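Local atomic coordinates of transferrin binding protein B (Actinobacillus suis, PDB entry 3PQU), a protein that probably binds host transferrin at the bacterial outer membrane as a surface lipoprotein, the first step in taking iron from it. Residues L42-K47 / A75-I80; A46-R51 / A201-S206; D70-A75 / D177-V182; Y125-S130 / N147-Y152. One frame throughout, in Å; residues are numbered along the deposited sequence. Where two conformers were deposited one is given.

Contact 1 (L42-K47 / A75-I80); sequences LGVEAK and AQIMAI
Glu45 and Met78 face each other as an antiparallel hydrogen-bonded pair: Met78 N gives a nearly straight bond to Glu45 O (2.9 Å), and Glu45 N returns one of equal length to Met78 O, in the plane of that carbonyl. Two residues on, Gly43 and Ile80 form a second such pair. Here Ile80 N bonds to Gly43 O at 3.0 Å from well above the carbonyl plane, and the return bond from Gly43 N is more bent. Past the last direct bond, two waters carry the pairing on. One accepts from Lys47 N and donates to Gln76 O; the other donates to Lys47 O and is held weakly by Gln76 NE2.

On the face of Glu45 and Ile80, the two side chains cross at about a right angle. Ile80 CG2 touches Glu45 CD at 3.5 Å, while Ile80 CG1, between its own N and carbonyl carbon (chi1 55°), lies over the backbone of Gly43, 3.4 Å from Gly43 C. With no side chain at Gly43, Ile80 CG1 can settle directly on its backbone. The other face carries Val44 CG1 against Ile77 CG2, a tight 3.4 Å. Phe319 of strand 318-326 covers this side, touching Val44, Ala46 and Ile77.

Strand 78-80 is an outermost strand of the handle sheet within this chain. Because Glu45 OE1 is bonded to His90 NE2, the buried carboxylate has a polar partner although its carbon chain packs on isoleucine; a neighbouring imidazole would be expected to favour its ionised form.

Contact 2 (A46-R51 / A201-S206); sequences AKIPRR and AATSIS
Ile48 and Pro49 meet Ala201, Thr203 and Ile205 in a buried apolar seam between the N-lobe handle, whose strand 43-47 has just ended, and the long loop that follows strand 170-183 of the adjoining barrel. A single direct hydrogen bond crosses it, from Ala201 N to Pro49 O (3.1 Å), bent at the hydrogen to 145° and tilted from the carbonyl plane. Beside this bond the methyl of Ala201 packs on the proline ring, with Ala201 CB 3.8 Å from Pro49 CD.

Ile48 supplies the rest through its two branches. Ile48 CG2, anti to the backbone N, meets Thr203 CG2 at 3.8 Å, the side chains crossing at about a right angle, and lies 4.1 Å from Ala201 CB. The other branch runs out to Ile48 CD1, which reaches Ile205 CD1 at 3.7 Å. Thr203 can offer its methyl because its hydroxyl is turned between its own N and carbonyl carbon (chi1 65°). There Thr203 OG1 accepts from Ser206 N at 3.3 Å, an ST motif that ties up the polar branch within the loop.

The loop is bonded to strand 170-183: Ala202 pairs with Ser180 and Ser204 with Phe178 through the backbone, while Thr179 touches Pro49, Ala201 and Thr203. The seam is where the handle segment following strand 43-47 packs on the barrel-side loop, part of the handle-to-barrel junction of the TbpB N-lobe.

Contact 3 (D70-A75 / D177-V182); sequences DELSEA and DFTSDV
Thr179, the first residue of 177-182 to meet the other segment, approaches Leu72 with its methyl, CG2 lying 4.4 Å from Leu72 CD2. Its hydroxyl is engaged locally, OG1 donating to Ser180 O on a lone pair of that carbonyl.

At Ser180 the main chain itself is the contact: Leu72 CD1 rests 3.5 Å from Ser180 C. Leu72 is also flanked by Pro49, which touches Asp70 and Thr179 as well.

Asp181 puts CB 3.8 Å from Leu72 CG, the two side chains crossing obliquely. Its CG stands between the backbone N and carbonyl carbon (chi1 63°), and a water accepts from Leu72 N at 2.9 Å and lies within donating distance of Asp181 OD1. The second oxygen, OD2, is bonded to the hydroxyl of Tyr186.

Val182 closes the row as an antiparallel hydrogen-bonded pair with Asp70. Val182 N bonds to Asp70 O at 3.0 Å, and Asp70 N to Val182 O at 3.1 Å, the latter from above the carbonyl plane. Asp70 OD1 accepts a hydrogen bond from the backbone N of Arg50.

The two-residue strand 69-70, paired antiparallel with the end of barrel strand 170-183, adds a short strand from the handle sequence to the N-lobe barrel sheet.

Contact 4 (Y125-S130 / N147-Y152); sequences YVFDES and NGIDGY
Asp128, paired with Asp150 across the strands, has its OD1 gripped by two groups: Ser130 N, in an Asx turn as the chain leaves the strand, and Ser100 OG. Asp128 N and Asp150 O make the shortest bond between the two strands, 2.8 Å and nearly straight (173°), and Asp150 N answers to Asp128 O. Val126 and Tyr152 repeat this antiparallel hydrogen-bonded pattern, with Tyr152 N 2.9 Å from Val126 O. Beyond the strand ends, one water links Ser130 OG to Asn147 OD1.

Between the two bonded pairs Phe127 faces Gly151, their CA atoms only 3.9 Å apart. The close approach is possible because Gly151 has no side chain to meet Val126 O and Phe127 CB. The phenyl ring instead meets Ile149, Phe127 CD1 lying 4.0 Å from Ile149 CG2. On the opposite face Val126 and Tyr152 lie side by side, with Val126 CG1 4.1 Å from Tyr152 CB; the tyrosine ring stacks on His90.

Asp128 and Asp150 share that face, yet Asp128 OD2 and Asp150 OD1 are 6.4 Å apart. The first is bonded to Thr98 OG1 and the second salt-bridged to Lys97, which would be expected to ease the repulsion between two buried carboxylates.

Overall arrangement
Contacts 1 and 4 belong to the same five-stranded handle sheet, their centres about 16 Å apart; strand 43-47 pairs with 78-80 on one side and with 150-157 on the other, which in turn pairs with 121-128. Contact 2 continues from the end of strand 43-47, its centre about 8 Å from contact 4 and about 7 Å from contact 3. Contacts 2 and 3 both join handle segments to the barrel region, meeting where loop 201-206 pairs with strand 170-183. Contact 4 is nested inside contact 3 and that inside contact 2; contacts 1 and 3 alternate along the chain, about 11 Å apart, so handle and barrel segments are joined at several points within the N-lobe.

Contact 1 (L42-K47 / A75-I80)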
loop_
_atom_site.group_PDB
_atom_site.type_symbol
_atom_site.label_atom_id
_atom_site.label_comp_id
_atom_site.label_asym_id
_atom_site.label_seq_id
_atom_site.Cartn_x
_atom_site.Cartn_y
_atom_site.Cartn_z
ATOM N N LEU A 42 -2.253 3.759 0.295
ATOM C CA LEU A 42 -2.066 3.569 -1.138
ATOM C C LEU A 42 -1.570 4.839 -1.802
ATOM O O LEU A 42 -0.735 4.791 -2.712
ATOM C CB LEU A 42 -3.361 3.121 -1.801
ATOM C CG LEU A 42 -3.761 1.694 -1.443
ATOM C CD1 LEU A 42 -5.165 1.412 -1.977
ATOM C CD2 LEU A 42 -2.749 0.702 -1.989
ATOM N N GLY A 43 -2.106 5.975 -1.359
ATOM C CA GLY A 43 -1.602 7.265 -1.805
ATOM C C GLY A 43 -1.792 8.394 -0.808
ATOM O O GLY A 43 -2.410 8.207 0.250
ATOM N N VAL A 44 -1.293 9.576 -1.166
ATOM C CA VAL A 44 -1.431 10.796 -0.346
ATOM C C VAL A 44 -1.610 12.027 -1.272
ATOM O O VAL A 44 -0.999 12.080 -2.336
ATOM C CB VAL A 44 -0.162 11.022 0.514
ATOM C CG1 VAL A 44 -0.317 12.274 1.361
ATOM C CG2 VAL A 44 0.184 9.768 1.396
ATOM N N GLU A 45 -2.432 13.000 -0.876
ATOM C CA GLU A 45 -2.578 14.242 -1.647
ATOM C C GLU A 45 -2.629 15.462 -0.718
ATOM O O GLU A 45 -3.003 15.346 0.450
ATOM C CB GLU A 45 -3.857 14.215 -2.508
ATOM C CG GLU A 45 -5.146 14.366 -1.664
ATOM C CD GLU A 45 -6.448 14.302 -2.475
ATOM O OE1 GLU A 45 -7.496 14.736 -1.941
ATOM O OE2 GLU A 45 -6.446 13.805 -3.629
ATOM N N ALA A 46 -2.261 16.632 -1.244
ATOM C CA ALA A 46 -2.465 17.895 -0.530
ATOM C C ALA A 46 -2.844 18.998 -1.509
ATOM O O ALA A 46 -2.304 19.095 -2.600
ATOM C CB ALA A 46 -1.221 18.307 0.245
ATOM N N LYS A 47 -3.767 19.835 -1.079
ATOM C CA LYS A 47 -4.201 20.989 -1.851
ATOM C C LYS A 47 -3.087 22.032 -1.970
ATOM O O LYS A 47 -2.335 22.256 -1.028
ATOM C CB LYS A 47 -5.424 21.607 -1.165
ATOM C CG LYS A 47 -6.065 22.776 -1.900
ATOM C CD LYS A 47 -7.475 22.993 -1.360
ATOM C CE LYS A 47 -8.298 23.925 -2.231
ATOM N NZ LYS A 47 -9.730 23.882 -1.818
ATOM N N ALA A 75 -2.933 18.163 8.973
ATOM C CA ALA A 75 -4.347 17.910 8.683
ATOM C C ALA A 75 -4.733 18.121 7.204
ATOM O O ALA A 75 -5.789 17.667 6.763
ATOM C CB ALA A 75 -5.246 18.744 9.582
ATOM N N GLN A 76 -3.904 18.811 6.435
ATOM C CA GLN A 76 -4.219 19.012 5.016
ATOM C C GLN A 76 -3.610 17.927 4.126
ATOM O O GLN A 76 -3.860 17.867 2.931
ATOM C CB GLN A 76 -3.764 20.402 4.559
ATOM C CG GLN A 76 -4.560 21.529 5.179
ATOM C CD GLN A 76 -3.762 22.811 5.291
ATOM O OE1 GLN A 76 -3.297 23.176 6.373
ATOM N NE2 GLN A 76 -3.596 23.499 4.176
ATOM N N ILE A 77 -2.814 17.056 4.721
ATOM C CA ILE A 77 -2.177 15.982 3.980
ATOM C C ILE A 77 -3.058 14.740 4.125
ATOM O O ILE A 77 -3.149 14.145 5.195
ATOM C CB ILE A 77 -0.757 15.756 4.528
ATOM C CG1 ILE A 77 0.042 17.055 4.362
ATOM C CG2 ILE A 77 -0.077 14.599 3.830
ATOM C CD1 ILE A 77 1.408 16.988 4.964
ATOM N N MET A 78 -3.705 14.352 3.038
ATOM C CA MET A 78 -4.797 13.391 3.115
ATOM C C MET A 78 -4.465 12.076 2.448
ATOM O O MET A 78 -3.962 12.052 1.335
ATOM C CB MET A 78 -6.030 13.979 2.418
ATOM C CG MET A 78 -6.171 15.477 2.578
ATOM S SD MET A 78 -7.839 15.893 3.103
ATOM C CE MET A 78 -7.768 15.192 4.746
ATOM N N ALA A 79 -4.794 10.985 3.122
ATOM C CA ALA A 79 -4.689 9.660 2.541
ATOM C C ALA A 79 -5.709 9.506 1.416
ATOM O O ALA A 79 -6.842 9.958 1.538
ATOM C CB ALA A 79 -4.944 8.615 3.618
ATOM N N ILE A 80 -5.309 8.873 0.318
ATOM C CA ILE A 80 -6.241 8.543 -0.749
ATOM C C ILE A 80 -6.099 7.074 -1.091
ATOM O O ILE A 80 -5.093 6.448 -0.758
ATOM C CB ILE A 80 -6.043 9.426 -1.984
ATOM C CG1 ILE A 80 -4.602 9.369 -2.482
ATOM C CG2 ILE A 80 -6.437 10.882 -1.667
ATOM C CD1 ILE A 80 -4.393 10.217 -3.745
HETATM O O HOH W 1 -2.998 21.868 1.667
HETATM O O HOH W 2 -5.314 19.372 1.346
#

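Contact 2 (A46-R51 / A201-S206)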
loop_
_atom_site.group_PDB
_atom_site.type_symbol
_atom_site.label_atom_id
_atom_site.label_comp_id
_atom_site.label_asym_id
_atom_site.label_seq_id
_atom_site.Cartn_x
_atom_site.Cartn_y
_atom_site.Cartn_z
ATOM N N ALA A 46 -2.261 16.632 -1.244
ATOM C CA ALA A 46 -2.465 17.895 -0.530
ATOM C C ALA A 46 -2.844 18.998 -1.509
ATOM O O ALA A 46 -2.304 19.095 -2.600
ATOM C CB ALA A 46 -1.221 18.307 0.245
ATOM N N LYS A 47 -3.767 19.835 -1.079
ATOM C CA LYS A 47 -4.201 20.989 -1.851
ATOM C C LYS A 47 -3.087 22.032 -1.970
ATOM O O LYS A 47 -2.335 22.256 -1.028
ATOM C CB LYS A 47 -5.424 21.607 -1.165
ATOM C CG LYS A 47 -6.065 22.776 -1.900
ATOM C CD LYS A 47 -7.475 22.993 -1.360
ATOM C CE LYS A 47 -8.298 23.925 -2.231
ATOM N NZ LYS A 47 -9.730 23.882 -1.818
ATOM N N ILE A 48 -2.993 22.672 -3.126
ATOM C CA ILE A 48 -2.014 23.753 -3.338
ATOM C C ILE A 48 -2.493 25.006 -2.595
ATOM O O ILE A 48 -3.599 25.482 -2.859
ATOM C CB ILE A 48 -1.835 24.051 -4.879
ATOM C CG1 ILE A 48 -1.245 22.820 -5.609
ATOM C CG2 ILE A 48 -0.933 25.275 -5.117
ATOM C CD1 ILE A 48 -1.209 22.946 -7.186
ATOM N N PRO A 49 -1.689 25.532 -1.644
ATOM C CA PRO A 49 -2.145 26.702 -0.865
ATOM C C PRO A 49 -2.285 27.973 -1.701
ATOM O O PRO A 49 -1.491 28.204 -2.629
ATOM C CB PRO A 49 -1.038 26.881 0.194
ATOM C CG PRO A 49 -0.470 25.500 0.378
ATOM C CD PRO A 49 -0.489 24.912 -1.039
ATOM N N ARG A 50 -3.303 28.772 -1.364
ATOM C CA ARG A 50 -3.686 29.997 -2.084
ATOM C C ARG A 50 -4.002 31.025 -1.015
ATOM O O ARG A 50 -4.755 30.734 -0.100
ATOM C CB ARG A 50 -4.965 29.742 -2.908
ATOM C CG ARG A 50 -4.763 29.000 -4.241
ATOM C CD ARG A 50 -5.916 28.054 -4.565
ATOM N NE ARG A 50 -7.220 28.702 -4.764
ATOM C CZ ARG A 50 -7.616 29.257 -5.905
ATOM N NH1 ARG A 50 -6.811 29.284 -6.968
ATOM N NH2 ARG A 50 -8.812 29.812 -5.986
ATOM N N ARG A 51 -3.447 32.226 -1.122
ATOM C CA ARG A 51 -3.698 33.244 -0.089
ATOM C C ARG A 51 -5.111 33.809 -0.194
ATOM O O ARG A 51 -5.607 34.028 -1.289
ATOM C CB ARG A 51 -2.687 34.387 -0.175
ATOM C CG ARG A 51 -2.741 35.335 1.031
ATOM C CD ARG A 51 -1.575 36.296 0.999
ATOM N NE ARG A 51 -1.590 37.156 -0.187
ATOM C CZ ARG A 51 -2.191 38.342 -0.226
ATOM N NH1 ARG A 51 -2.838 38.784 0.841
ATOM N NH2 ARG A 51 -2.164 39.075 -1.330
ATOM N N ALA A 201 1.131 29.177 -3.895
ATOM C CA ALA A 201 2.320 28.484 -3.434
ATOM C C ALA A 201 3.315 28.355 -4.588
ATOM O O ALA A 201 2.914 28.268 -5.753
ATOM C CB ALA A 201 1.953 27.094 -2.884
ATOM N N ALA A 202 4.604 28.338 -4.268
ATOM C CA ALA A 202 5.594 27.950 -5.265
ATOM C C ALA A 202 5.484 26.423 -5.391
ATOM O O ALA A 202 5.507 25.711 -4.383
ATOM C CB ALA A 202 6.984 28.352 -4.815
ATOM N N THR A 203 5.364 25.927 -6.621
ATOM C CA THR A 203 5.152 24.500 -6.860
ATOM C C THR A 203 6.053 24.025 -8.009
ATOM O O THR A 203 6.642 24.842 -8.745
ATOM C CB THR A 203 3.698 24.217 -7.325
ATOM O OG1 THR A 203 3.497 24.831 -8.600
ATOM C CG2 THR A 203 2.641 24.736 -6.325
ATOM N N SER A 204 6.104 22.710 -8.223
ATOM C CA SER A 204 6.820 22.179 -9.386
ATOM C C SER A 204 6.094 22.557 -10.677
ATOM O O SER A 204 6.635 22.348 -11.760
ATOM C CB SER A 204 6.989 20.654 -9.317
ATOM O OG SER A 204 5.778 20.060 -8.902
ATOM N N ILE A 205 4.867 23.074 -10.564
ATOM C CA ILE A 205 4.155 23.634 -11.738
ATOM C C ILE A 205 4.743 24.976 -12.194
ATOM O O ILE A 205 4.866 25.226 -13.389
ATOM C CB ILE A 205 2.654 23.844 -11.452
ATOM C CG1 ILE A 205 1.975 22.509 -11.108
ATOM C CG2 ILE A 205 1.946 24.534 -12.642
ATOM C CD1 ILE A 205 0.611 22.694 -10.381
ATOM N N SER A 206 5.109 25.846 -11.248
ATOM C CA SER A 206 5.523 27.211 -11.597
ATOM C C SER A 206 7.039 27.412 -11.655
ATOM O O SER A 206 7.519 28.471 -12.065
ATOM C CB SER A 206 4.920 28.213 -10.615
ATOM O OG SER A 206 5.454 27.999 -9.318
#

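Contact 3 (D70-A75 / D177-V182)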
loop_
_atom_site.group_PDB
_atom_site.type_symbol
_atom_site.label_atom_id
_atom_site.label_comp_id
_atom_site.label_asym_id
_atom_site.label_seq_id
_atom_site.Cartn_x
_atom_site.Cartn_y
_atom_site.Cartn_z
ATOM N N ASP A 70 -0.833 31.396 3.982
ATOM C CA ASP A 70 -1.741 30.257 3.916
ATOM C C ASP A 70 -0.894 29.013 4.152
ATOM O O ASP A 70 -0.064 28.631 3.315
ATOM C CB ASP A 70 -2.493 30.170 2.579
ATOM C CG ASP A 70 -3.604 29.120 2.607
ATOM O OD1 ASP A 70 -3.705 28.305 1.662
ATOM O OD2 ASP A 70 -4.365 29.085 3.598
ATOM N N GLU A 71 -1.114 28.384 5.297
ATOM C CA GLU A 71 -0.182 27.401 5.835
ATOM C C GLU A 71 -0.405 26.001 5.298
ATOM O O GLU A 71 -1.495 25.653 4.874
ATOM C CB GLU A 71 -0.275 27.387 7.375
ATOM C CG GLU A 71 0.111 28.716 7.985
ATOM C CD GLU A 71 0.084 28.669 9.507
ATOM O OE1 GLU A 71 0.480 29.672 10.139
ATOM O OE2 GLU A 71 -0.328 27.623 10.065
ATOM N N LEU A 72 0.654 25.206 5.300
ATOM C CA LEU A 72 0.507 23.775 5.110
ATOM C C LEU A 72 0.406 23.165 6.510
ATOM O O LEU A 72 1.059 23.619 7.433
ATOM C CB LEU A 72 1.724 23.217 4.379
ATOM C CG LEU A 72 1.851 23.506 2.882
ATOM C CD1 LEU A 72 3.256 23.140 2.360
ATOM C CD2 LEU A 72 0.772 22.738 2.119
ATOM N N SER A 73 -0.410 22.137 6.684
ATOM C CA SER A 73 -0.412 21.443 7.955
ATOM C C SER A 73 -0.673 19.977 7.730
ATOM O O SER A 73 -1.132 19.559 6.652
ATOM C CB SER A 73 -1.481 22.009 8.889
ATOM O OG SER A 73 -2.749 21.821 8.299
ATOM N N GLU A 74 -0.428 19.208 8.779
ATOM C CA GLU A 74 -0.533 17.772 8.711
ATOM C C GLU A 74 -1.983 17.379 8.457
ATOM O O GLU A 74 -2.248 16.398 7.769
ATOM C CB GLU A 74 0.033 17.174 10.002
ATOM C CG GLU A 74 -0.098 15.678 10.142
ATOM C CD GLU A 74 0.434 15.198 11.476
ATOM O OE1 GLU A 74 1.468 15.743 11.927
ATOM O OE2 GLU A 74 -0.181 14.287 12.074
ATOM N N ALA A 75 -2.933 18.163 8.973
ATOM C CA ALA A 75 -4.347 17.910 8.683
ATOM C C ALA A 75 -4.733 18.121 7.204
ATOM O O ALA A 75 -5.789 17.667 6.763
ATOM C CB ALA A 75 -5.246 18.744 9.582
ATOM N N ASP A 177 7.821 16.106 -7.231
ATOM C CA ASP A 177 6.963 17.297 -7.372
ATOM C C ASP A 177 6.663 17.855 -5.980
ATOM O O ASP A 177 6.842 17.159 -4.983
ATOM C CB ASP A 177 5.647 16.940 -8.064
ATOM C CG ASP A 177 5.819 16.708 -9.548
ATOM O OD1 ASP A 177 5.797 15.541 -9.988
ATOM O OD2 ASP A 177 5.997 17.704 -10.266
ATOM N N PHE A 178 6.210 19.104 -5.907
ATOM C CA PHE A 178 6.067 19.764 -4.612
ATOM C C PHE A 178 5.147 20.977 -4.639
ATOM O O PHE A 178 4.904 21.557 -5.690
ATOM C CB PHE A 178 7.455 20.217 -4.122
ATOM C CG PHE A 178 8.125 21.238 -5.042
ATOM C CD1 PHE A 178 7.872 22.601 -4.890
ATOM C CD2 PHE A 178 8.976 20.827 -6.063
ATOM C CE1 PHE A 178 8.452 23.566 -5.740
ATOM C CE2 PHE A 178 9.593 21.783 -6.907
ATOM C CZ PHE A 178 9.319 23.161 -6.743
ATOM N N THR A 179 4.661 21.359 -3.460
ATOM C CA THR A 179 4.082 22.670 -3.236
ATOM C C THR A 179 4.664 23.204 -1.927
ATOM O O THR A 179 4.878 22.437 -0.982
ATOM C CB THR A 179 2.531 22.652 -3.128
ATOM O OG1 THR A 179 2.063 23.985 -2.892
ATOM C CG2 THR A 179 2.040 21.766 -1.962
ATOM N N SER A 180 4.939 24.509 -1.893
ATOM C CA SER A 180 5.315 25.209 -0.673
ATOM C C SER A 180 4.055 25.629 0.061
ATOM O O SER A 180 2.940 25.331 -0.377
ATOM C CB SER A 180 6.142 26.466 -0.991
ATOM O OG SER A 180 5.356 27.482 -1.629
ATOM N N ASP A 181 4.231 26.321 1.190
ATOM C CA ASP A 181 3.135 27.075 1.768
ATOM C C ASP A 181 3.196 28.499 1.219
ATOM O O ASP A 181 4.020 28.801 0.361
ATOM C CB ASP A 181 3.194 27.085 3.312
ATOM C CG ASP A 181 4.452 27.767 3.856
ATOM O OD1 ASP A 181 4.480 28.092 5.069
ATOM O OD2 ASP A 181 5.408 27.954 3.071
ATOM N N VAL A 182 2.343 29.381 1.727
ATOM C CA VAL A 182 2.299 30.745 1.221
ATOM C C VAL A 182 2.654 31.752 2.313
ATOM O O VAL A 182 2.172 31.636 3.432
ATOM C CB VAL A 182 0.905 31.054 0.630
ATOM C CG1 VAL A 182 0.646 32.570 0.585
ATOM C CG2 VAL A 182 0.758 30.420 -0.776
HETATM O O HOH W 3 3.096 26.124 6.570
#

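Contact 4 (Y125-S130 / N147-Y152)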
loop_
_atom_site.group_PDB
_atom_site.type_symbol
_atom_site.label_atom_id
_atom_site.label_comp_id
_atom_site.label_asym_id
_atom_site.label_seq_id
_atom_site.Cartn_x
_atom_site.Cartn_y
_atom_site.Cartn_z
ATOM N N TYR A 125 0.890 16.227 -9.960
ATOM C CA TYR A 125 -0.052 17.308 -9.735
ATOM C C TYR A 125 -1.211 17.219 -10.716
ATOM O O TYR A 125 -1.126 16.582 -11.776
ATOM C CB TYR A 125 0.654 18.665 -9.852
ATOM C CG TYR A 125 1.498 18.795 -11.107
ATOM C CD1 TYR A 125 0.902 18.991 -12.360
ATOM C CD2 TYR A 125 2.886 18.705 -11.049
ATOM C CE1 TYR A 125 1.683 19.094 -13.543
ATOM C CE2 TYR A 125 3.679 18.813 -12.219
ATOM C CZ TYR A 125 3.056 19.013 -13.460
ATOM O OH TYR A 125 3.810 19.109 -14.606
ATOM N N VAL A 126 -2.309 17.831 -10.312
ATOM C CA VAL A 126 -3.480 17.966 -11.156
ATOM C C VAL A 126 -4.060 19.324 -10.792
ATOM O O VAL A 126 -4.199 19.648 -9.612
ATOM C CB VAL A 126 -4.461 16.813 -10.904
ATOM C CG1 VAL A 126 -4.603 16.545 -9.398
ATOM C CG2 VAL A 126 -5.796 17.072 -11.571
ATOM N N PHE A 127 -4.346 20.144 -11.790
ATOM C CA PHE A 127 -4.714 21.519 -11.468
ATOM C C PHE A 127 -5.443 22.270 -12.571
ATOM O O PHE A 127 -5.392 21.892 -13.751
ATOM C CB PHE A 127 -3.451 22.293 -11.055
ATOM C CG PHE A 127 -2.567 22.682 -12.225
ATOM C CD1 PHE A 127 -2.671 23.942 -12.801
ATOM C CD2 PHE A 127 -1.645 21.777 -12.755
ATOM C CE1 PHE A 127 -1.870 24.298 -13.905
ATOM C CE2 PHE A 127 -0.838 22.120 -13.834
ATOM C CZ PHE A 127 -0.946 23.385 -14.415
ATOM N N ASP A 128 -6.133 23.328 -12.154
ATOM C CA ASP A 128 -6.756 24.297 -13.047
ATOM C C ASP A 128 -5.817 25.502 -13.052
ATOM O O ASP A 128 -5.473 26.034 -12.000
ATOM C CB ASP A 128 -8.156 24.670 -12.519
ATOM C CG ASP A 128 -8.913 25.631 -13.434
ATOM O OD1 ASP A 128 -8.285 26.473 -14.091
ATOM O OD2 ASP A 128 -10.153 25.578 -13.478
ATOM N N GLU A 129 -5.363 25.918 -14.223
ATOM C CA GLU A 129 -4.393 27.014 -14.294
ATOM C C GLU A 129 -4.922 28.315 -13.679
ATOM O O GLU A 129 -4.154 29.107 -13.142
ATOM C CB GLU A 129 -4.023 27.295 -15.749
ATOM C CG GLU A 129 -3.093 28.462 -15.943
ATOM C CD GLU A 129 -2.717 28.653 -17.409
ATOM O OE1 GLU A 129 -2.332 27.659 -18.062
ATOM O OE2 GLU A 129 -2.804 29.795 -17.912
ATOM N N SER A 130 -6.223 28.565 -13.792
ATOM C CA SER A 130 -6.748 29.835 -13.309
ATOM C C SER A 130 -8.192 29.727 -12.883
ATOM O O SER A 130 -9.100 29.738 -13.726
ATOM C CB SER A 130 -6.598 30.939 -14.373
ATOM O OG SER A 130 -6.935 32.211 -13.829
ATOM N N ASN A 147 -7.392 33.211 -6.110
ATOM C CA ASN A 147 -7.343 33.161 -7.565
ATOM C C ASN A 147 -6.049 32.575 -8.088
ATOM O O ASN A 147 -5.076 32.467 -7.348
ATOM C CB ASN A 147 -7.582 34.547 -8.174
ATOM C CG ASN A 147 -8.002 34.462 -9.640
ATOM O OD1 ASN A 147 -8.454 33.419 -10.102
ATOM N ND2 ASN A 147 -7.835 35.550 -10.371
ATOM N N GLY A 148 -6.041 32.150 -9.354
ATOM C CA GLY A 148 -4.863 31.520 -9.917
ATOM C C GLY A 148 -4.908 29.991 -9.864
ATOM O O GLY A 148 -5.984 29.393 -9.906
ATOM N N ILE A 149 -3.741 29.356 -9.803
ATOM C CA ILE A 149 -3.678 27.877 -9.800
ATOM C C ILE A 149 -4.510 27.271 -8.673
ATOM O O ILE A 149 -4.458 27.735 -7.537
ATOM C CB ILE A 149 -2.220 27.363 -9.752
ATOM C CG1 ILE A 149 -1.547 27.589 -11.114
ATOM C CG2 ILE A 149 -2.124 25.851 -9.358
ATOM C CD1 ILE A 149 -0.056 27.272 -11.101
ATOM N N ASP A 150 -5.302 26.258 -9.007
ATOM C CA ASP A 150 -6.070 25.522 -8.009
ATOM C C ASP A 150 -5.912 24.052 -8.297
ATOM O O ASP A 150 -6.229 23.610 -9.400
ATOM C CB ASP A 150 -7.567 25.865 -8.088
ATOM C CG ASP A 150 -8.352 25.270 -6.932
ATOM O OD1 ASP A 150 -9.469 24.750 -7.136
ATOM O OD2 ASP A 150 -7.831 25.315 -5.807
ATOM N N GLY A 151 -5.423 23.285 -7.323
ATOM C CA GLY A 151 -5.222 21.868 -7.572
ATOM C C GLY A 151 -4.527 21.165 -6.434
ATOM O O GLY A 151 -4.581 21.648 -5.302
ATOM N N TYR A 152 -3.849 20.057 -6.747
ATOM C CA TYR A 152 -3.315 19.152 -5.737
ATOM C C TYR A 152 -1.950 18.605 -6.117
ATOM O O TYR A 152 -1.635 18.439 -7.300
ATOM C CB TYR A 152 -4.276 17.979 -5.562
ATOM C CG TYR A 152 -5.674 18.387 -5.192
ATOM C CD1 TYR A 152 -6.117 18.329 -3.874
ATOM C CD2 TYR A 152 -6.553 18.858 -6.161
ATOM C CE1 TYR A 152 -7.422 18.718 -3.530
ATOM C CE2 TYR A 152 -7.845 19.251 -5.833
ATOM C CZ TYR A 152 -8.271 19.181 -4.521
ATOM O OH TYR A 152 -9.552 19.578 -4.217
HETATM O O HOH W 4 -9.367 33.029 -12.610
#